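Local coordinates for protein glutathione S-transferase omega-like 2 (Saccharomyces cerevisiae, PDB 5LKB) that uses glutathione as a one-cysteine thiol transferase and reduces dehydroascorbate and dimethylarsinic acid, and reacts with glutathionyl-(hydro)quinones, at residues H135-S148 with F156-I169. Numbering follows the deposited sequence.
Sequences HYGYKRISDLYYKS and FTVPVLWDLETQTI
H135 takes the CD2 methyl of L164 over the centre of its imidazole face, 3.4 Å from the ring centroid, a CH-pi contact. Next along, Y136 OH accepts from W162 NE1 at 2.9 Å, nearly straight (160°) and in the indole plane, and a water joins the same hydroxyl to L164 O. A second water links Y138 OH with Q167 OE1.

I141 presses CD1 tightly against V158 CG1 (3.4 Å), while CB of S142 sits squarely over the F156 ring. L144 lays CD2 on one face of the W162 six-membered ring, 3.7 Å from its centroid; the backbone of Q167 and T168 lies on the other. A leucine in place of W162 would probably leave Y136 OH without its indole donor and open a gap beneath L144.

Y145 is gripped on both faces, by I169 CD1 and F156 CA, and its OH donates to T157 O at 2.6 Å. The edge of F156 also turns toward the faces of Y145 and Y146 in offset edge-to-face pairs. With OG swung anti to the backbone N (chi1 -158°), S148 accepts from I169 N at 2.7 Å, tying the helix end to the strand.

This is the thioredoxin-like domain of a GST: helix 141-148 packs against strands 160-163 and 168-171, crossing 160-163 at 51°, and 160-163 runs antiparallel to its neighbour 38-42. The cis-P159 turn places V158 in the glutathione site, beside W79 and the nucleophile C46, and P159 itself packs on helices 47-58 and 174-182.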
loop_
_atom_site.group_PDB
_atom_site.type_symbol
_atom_site.label_atom_id
_atom_site.label_comp_id
_atom_site.label_asym_id
_atom_site.label_seq_id
_atom_site.Cartn_x
_atom_site.Cartn_y
_atom_site.Cartn_z
ATOM N N HIS A 135 -21.351 4.644 32.987
ATOM C CA HIS A 135 -21.693 5.448 34.168
ATOM C C HIS A 135 -22.916 6.340 33.950
ATOM O O HIS A 135 -23.756 6.473 34.863
ATOM C CB HIS A 135 -20.462 6.239 34.597
ATOM C CG HIS A 135 -19.315 5.367 34.950
ATOM N ND1 HIS A 135 -19.308 4.554 36.056
ATOM C CD2 HIS A 135 -18.167 5.104 34.281
ATOM C CE1 HIS A 135 -18.177 3.872 36.098
ATOM N NE2 HIS A 135 -17.465 4.199 35.028
ATOM N N TYR A 136 -23.068 6.901 32.755
ATOM C CA TYR A 136 -24.132 7.841 32.429
ATOM C C TYR A 136 -24.949 7.461 31.217
ATOM O O TYR A 136 -25.866 8.216 30.859
ATOM C CB TYR A 136 -23.534 9.243 32.206
ATOM C CG TYR A 136 -22.402 9.522 33.160
ATOM C CD1 TYR A 136 -22.647 9.841 34.496
ATOM C CD2 TYR A 136 -21.086 9.410 32.759
ATOM C CE1 TYR A 136 -21.610 10.042 35.376
ATOM C CE2 TYR A 136 -20.039 9.618 33.624
ATOM C CZ TYR A 136 -20.298 9.934 34.954
ATOM O OH TYR A 136 -19.234 10.112 35.823
ATOM N N GLY A 137 -24.584 6.395 30.499
ATOM C CA GLY A 137 -25.218 6.080 29.222
ATOM C C GLY A 137 -24.978 7.055 28.094
ATOM O O GLY A 137 -25.817 7.168 27.197
ATOM N N TYR A 138 -23.903 7.839 28.130
ATOM C CA TYR A 138 -23.662 8.781 27.039
ATOM C C TYR A 138 -23.412 8.029 25.723
ATOM O O TYR A 138 -22.809 6.949 25.723
ATOM C CB TYR A 138 -22.443 9.636 27.355
ATOM C CG TYR A 138 -22.577 10.609 28.520
ATOM C CD1 TYR A 138 -23.741 11.308 28.711
ATOM C CD2 TYR A 138 -21.489 10.875 29.352
ATOM C CE1 TYR A 138 -23.849 12.247 29.742
ATOM C CE2 TYR A 138 -21.591 11.816 30.389
ATOM C CZ TYR A 138 -22.776 12.484 30.554
ATOM O OH TYR A 138 -22.901 13.423 31.563
ATOM N N LYS A 139 -23.917 8.577 24.635
ATOM C CA LYS A 139 -23.680 7.958 23.336
ATOM C C LYS A 139 -22.456 8.525 22.649
ATOM O O LYS A 139 -22.001 7.949 21.651
ATOM C CB LYS A 139 -24.932 8.113 22.477
ATOM C CG LYS A 139 -26.147 7.707 23.258
ATOM C CD LYS A 139 -27.360 7.311 22.435
ATOM C CE LYS A 139 -27.835 8.398 21.485
ATOM N NZ LYS A 139 -29.010 9.173 21.981
ATOM N N ARG A 140 -21.910 9.631 23.144
ATOM C CA ARG A 140 -20.832 10.337 22.476
ATOM C C ARG A 140 -19.758 10.690 23.476
ATOM O O ARG A 140 -20.052 11.107 24.605
ATOM C CB ARG A 140 -21.297 11.585 21.777
ATOM C CG ARG A 140 -22.221 11.334 20.595
ATOM C CD ARG A 140 -21.492 10.775 19.381
ATOM N NE ARG A 140 -22.427 10.479 18.319
ATOM C CZ ARG A 140 -22.057 10.293 17.052
ATOM N NH1 ARG A 140 -20.774 10.365 16.728
ATOM N NH2 ARG A 140 -22.952 10.076 16.118
ATOM N N ILE A 141 -18.495 10.520 23.103
ATOM C CA ILE A 141 -17.426 10.978 23.987
ATOM C C ILE A 141 -17.501 12.507 24.221
ATOM O O ILE A 141 -17.030 13.012 25.242
ATOM C CB ILE A 141 -16.053 10.485 23.460
ATOM C CG1 ILE A 141 -15.116 10.270 24.646
ATOM C CG2 ILE A 141 -15.462 11.436 22.492
ATOM C CD1 ILE A 141 -13.799 9.656 24.355
ATOM N N SER A 142 -18.052 13.249 23.275
ATOM C CA SER A 142 -18.298 14.687 23.453
ATOM C C SER A 142 -19.135 14.957 24.704
ATOM O O SER A 142 -18.952 16.005 25.332
ATOM C CB SER A 142 -19.019 15.296 22.244
ATOM O OG SER A 142 -20.277 14.681 22.036
ATOM N N ASP A 143 -20.022 14.025 25.087
ATOM C CA ASP A 143 -20.826 14.189 26.311
ATOM C C ASP A 143 -19.949 14.302 27.551
ATOM O O ASP A 143 -20.274 15.057 28.473
ATOM C CB ASP A 143 -21.848 13.067 26.482
ATOM C CG ASP A 143 -22.888 13.008 25.338
ATOM O OD1 ASP A 143 -23.290 14.058 24.796
ATOM O OD2 ASP A 143 -23.328 11.875 25.006
ATOM N N LEU A 144 -18.876 13.509 27.639
ATOM C CA LEU A 144 -17.915 13.620 28.736
ATOM C C LEU A 144 -17.205 14.972 28.714
ATOM O O LEU A 144 -17.008 15.604 29.767
ATOM C CB LEU A 144 -16.879 12.492 28.650
ATOM C CG LEU A 144 -17.462 11.109 28.798
ATOM C CD1 LEU A 144 -16.464 9.965 28.384
ATOM C CD2 LEU A 144 -17.946 10.885 30.241
ATOM N N TYR A 145 -16.838 15.442 27.522
ATOM C CA TYR A 145 -16.130 16.705 27.359
ATOM C C TYR A 145 -17.010 17.875 27.805
ATOM O O TYR A 145 -16.568 18.735 28.574
ATOM C CB TYR A 145 -15.663 16.877 25.890
ATOM C CG TYR A 145 -14.344 16.192 25.588
ATOM C CD1 TYR A 145 -14.278 14.848 25.233
ATOM C CD2 TYR A 145 -13.175 16.894 25.633
ATOM C CE1 TYR A 145 -13.066 14.242 25.000
ATOM C CE2 TYR A 145 -11.956 16.298 25.391
ATOM C CZ TYR A 145 -11.906 14.953 25.057
ATOM O OH TYR A 145 -10.634 14.417 24.858
ATOM N N TYR A 146 -18.264 17.902 27.355
ATOM C CA TYR A 146 -19.160 19.002 27.731
ATOM C C TYR A 146 -19.525 18.940 29.216
ATOM O O TYR A 146 -19.695 19.984 29.867
ATOM C CB TYR A 146 -20.411 18.977 26.844
ATOM C CG TYR A 146 -20.191 19.389 25.402
ATOM C CD1 TYR A 146 -19.399 20.498 25.077
ATOM C CD2 TYR A 146 -20.782 18.690 24.354
ATOM C CE1 TYR A 146 -19.206 20.895 23.737
ATOM C CE2 TYR A 146 -20.581 19.092 23.001
ATOM C CZ TYR A 146 -19.788 20.169 22.720
ATOM O OH TYR A 146 -19.601 20.585 21.420
ATOM N N LYS A 147 -19.679 17.735 29.773
ATOM C CA LYS A 147 -19.862 17.606 31.218
ATOM C C LYS A 147 -18.713 18.258 31.976
ATOM O O LYS A 147 -18.929 19.057 32.897
ATOM C CB LYS A 147 -20.009 16.136 31.604
ATOM C CG LYS A 147 -20.251 15.892 33.097
ATOM C CD LYS A 147 -21.514 16.619 33.585
ATOM C CE LYS A 147 -21.708 16.386 35.063
ATOM N NZ LYS A 147 -22.934 17.063 35.580
ATOM N N SER A 148 -17.482 17.934 31.613
ATOM C CA SER A 148 -16.320 18.498 32.277
ATOM C C SER A 148 -16.257 20.010 32.080
ATOM O O SER A 148 -16.018 20.757 33.050
ATOM C CB SER A 148 -15.060 17.824 31.741
ATOM O OG SER A 148 -13.937 17.911 32.612
ATOM N N PHE A 156 -12.830 16.102 20.205
ATOM C CA PHE A 156 -13.191 15.248 21.320
ATOM C C PHE A 156 -12.354 13.961 21.254
ATOM O O PHE A 156 -12.818 12.896 20.824
ATOM C CB PHE A 156 -14.677 14.919 21.262
ATOM C CG PHE A 156 -15.549 16.097 21.080
ATOM C CD1 PHE A 156 -15.662 17.032 22.087
ATOM C CD2 PHE A 156 -16.285 16.272 19.935
ATOM C CE1 PHE A 156 -16.466 18.138 21.918
ATOM C CE2 PHE A 156 -17.108 17.376 19.777
ATOM C CZ PHE A 156 -17.203 18.302 20.796
ATOM N N THR A 157 -11.098 14.070 21.655
ATOM C CA THR A 157 -10.112 13.025 21.385
ATOM C C THR A 157 -10.133 11.938 22.448
ATOM O O THR A 157 -10.617 12.132 23.573
ATOM C CB THR A 157 -8.702 13.615 21.327
ATOM O OG1 THR A 157 -8.454 14.403 22.515
ATOM C CG2 THR A 157 -8.521 14.509 20.114
ATOM N N VAL A 158 -9.641 10.739 22.050
ATOM C CA VAL A 158 -9.252 9.680 23.002
ATOM C C VAL A 158 -7.740 9.693 23.148
ATOM O O VAL A 158 -7.046 10.139 22.255
ATOM C CB VAL A 158 -9.765 8.268 22.598
ATOM C CG1 VAL A 158 -11.268 8.236 22.664
ATOM C CG2 VAL A 158 -9.293 7.912 21.168
ATOM N N PRO A 159 -7.206 9.198 24.254
ATOM C CA PRO A 159 -7.820 8.643 25.465
ATOM C C PRO A 159 -8.325 9.743 26.416
ATOM O O PRO A 159 -7.824 10.884 26.384
ATOM C CB PRO A 159 -6.646 7.928 26.125
ATOM C CG PRO A 159 -5.524 8.717 25.785
ATOM C CD PRO A 159 -5.745 9.190 24.396
ATOM N N VAL A 160 -9.244 9.360 27.295
ATOM C CA VAL A 160 -9.725 10.239 28.354
ATOM C C VAL A 160 -9.555 9.526 29.683
ATOM O O VAL A 160 -10.059 8.411 29.864
ATOM C CB VAL A 160 -11.183 10.624 28.113
ATOM C CG1 VAL A 160 -11.749 11.352 29.344
ATOM C CG2 VAL A 160 -11.325 11.521 26.876
ATOM N N LEU A 161 -8.857 10.180 30.623
ATOM C CA LEU A 161 -8.763 9.715 32.013
ATOM C C LEU A 161 -9.741 10.560 32.853
ATOM O O LEU A 161 -9.618 11.787 32.909
ATOM C CB LEU A 161 -7.335 9.814 32.525
ATOM C CG LEU A 161 -7.134 9.421 33.984
ATOM C CD1 LEU A 161 -7.427 7.928 34.179
ATOM C CD2 LEU A 161 -5.734 9.766 34.423
ATOM N N TRP A 162 -10.779 9.905 33.347
ATOM C CA TRP A 162 -12.018 10.505 33.877
ATOM C C TRP A 162 -12.098 10.278 35.377
ATOM O O TRP A 162 -11.778 9.194 35.868
ATOM C CB TRP A 162 -13.211 9.785 33.277
ATOM C CG TRP A 162 -14.609 10.298 33.710
ATOM C CD1 TRP A 162 -15.482 9.677 34.577
ATOM C CD2 TRP A 162 -15.278 11.478 33.251
ATOM N NE1 TRP A 162 -16.645 10.386 34.632
ATOM C CE2 TRP A 162 -16.544 11.520 33.892
ATOM C CE3 TRP A 162 -14.935 12.508 32.397
ATOM C CZ2 TRP A 162 -17.483 12.538 33.632
ATOM C CZ3 TRP A 162 -15.871 13.539 32.163
ATOM C CH2 TRP A 162 -17.108 13.552 32.817
ATOM N N ASP A 163 -12.573 11.321 36.102
ATOM C CA ASP A 163 -12.819 11.231 37.537
ATOM C C ASP A 163 -14.306 11.116 37.783
ATOM O O ASP A 163 -15.057 12.051 37.483
ATOM C CB ASP A 163 -12.290 12.474 38.264
ATOM C CG ASP A 163 -12.627 12.434 39.739
ATOM O OD1 ASP A 163 -12.716 11.310 40.248
ATOM O OD2 ASP A 163 -12.744 13.532 40.336
ATOM N N LEU A 164 -14.721 9.978 38.339
ATOM C CA LEU A 164 -16.133 9.757 38.663
ATOM C C LEU A 164 -16.633 10.645 39.799
ATOM O O LEU A 164 -17.830 10.931 39.850
ATOM C CB LEU A 164 -16.351 8.294 39.035
ATOM C CG LEU A 164 -16.193 7.280 37.875
ATOM C CD1 LEU A 164 -16.100 5.869 38.504
ATOM C CD2 LEU A 164 -17.323 7.387 36.845
ATOM N N GLU A 165 -15.750 11.136 40.651
ATOM C CA GLU A 165 -16.224 11.940 41.784
ATOM C C GLU A 165 -16.577 13.364 41.365
ATOM O O GLU A 165 -17.638 13.893 41.725
ATOM C CB GLU A 165 -15.155 11.926 42.861
ATOM C CG GLU A 165 -15.150 10.615 43.663
ATOM C CD GLU A 165 -14.342 10.693 44.956
ATOM O OE1 GLU A 165 -13.936 11.821 45.389
ATOM O OE2 GLU A 165 -14.099 9.607 45.525
ATOM N N THR A 166 -15.689 14.031 40.646
ATOM C CA THR A 166 -15.949 15.390 40.220
ATOM C C THR A 166 -16.594 15.443 38.827
ATOM O O THR A 166 -17.029 16.519 38.386
ATOM C CB THR A 166 -14.637 16.198 40.273
ATOM O OG1 THR A 166 -13.701 15.643 39.331
ATOM C CG2 THR A 166 -13.977 16.193 41.665
ATOM N N GLN A 167 -16.652 14.294 38.113
ATOM C CA GLN A 167 -17.203 14.216 36.751
ATOM C C GLN A 167 -16.470 15.165 35.822
ATOM O O GLN A 167 -17.071 16.024 35.190
ATOM C CB GLN A 167 -18.715 14.414 36.714
ATOM C CG GLN A 167 -19.397 13.415 37.615
ATOM C CD GLN A 167 -20.865 13.246 37.325
ATOM O OE1 GLN A 167 -21.371 13.685 36.284
ATOM N NE2 GLN A 167 -21.566 12.574 38.238
ATOM N N THR A 168 -15.145 15.042 35.821
ATOM C CA THR A 168 -14.308 15.879 34.982
ATOM C C THR A 168 -13.301 14.988 34.284
ATOM O O THR A 168 -12.982 13.890 34.747
ATOM C CB THR A 168 -13.550 16.954 35.819
ATOM O OG1 THR A 168 -12.807 16.331 36.875
ATOM C CG2 THR A 168 -14.516 18.023 36.372
ATOM N N ILE A 169 -12.716 15.543 33.236
ATOM C CA ILE A 169 -11.559 14.931 32.616
ATOM C C ILE A 169 -10.318 15.368 33.374
ATOM O O ILE A 169 -10.002 16.567 33.419
ATOM C CB ILE A 169 -11.487 15.357 31.152
ATOM C CG1 ILE A 169 -12.752 14.923 30.444
ATOM C CG2 ILE A 169 -10.222 14.822 30.497
ATOM C CD1 ILE A 169 -12.719 15.220 28.970
HETATM O O HOH W 1 -19.874 10.014 38.226
HETATM O O HOH W 2 -21.394 12.887 33.561
HETATM O O HOH W 3 -18.521 18.304 35.871
#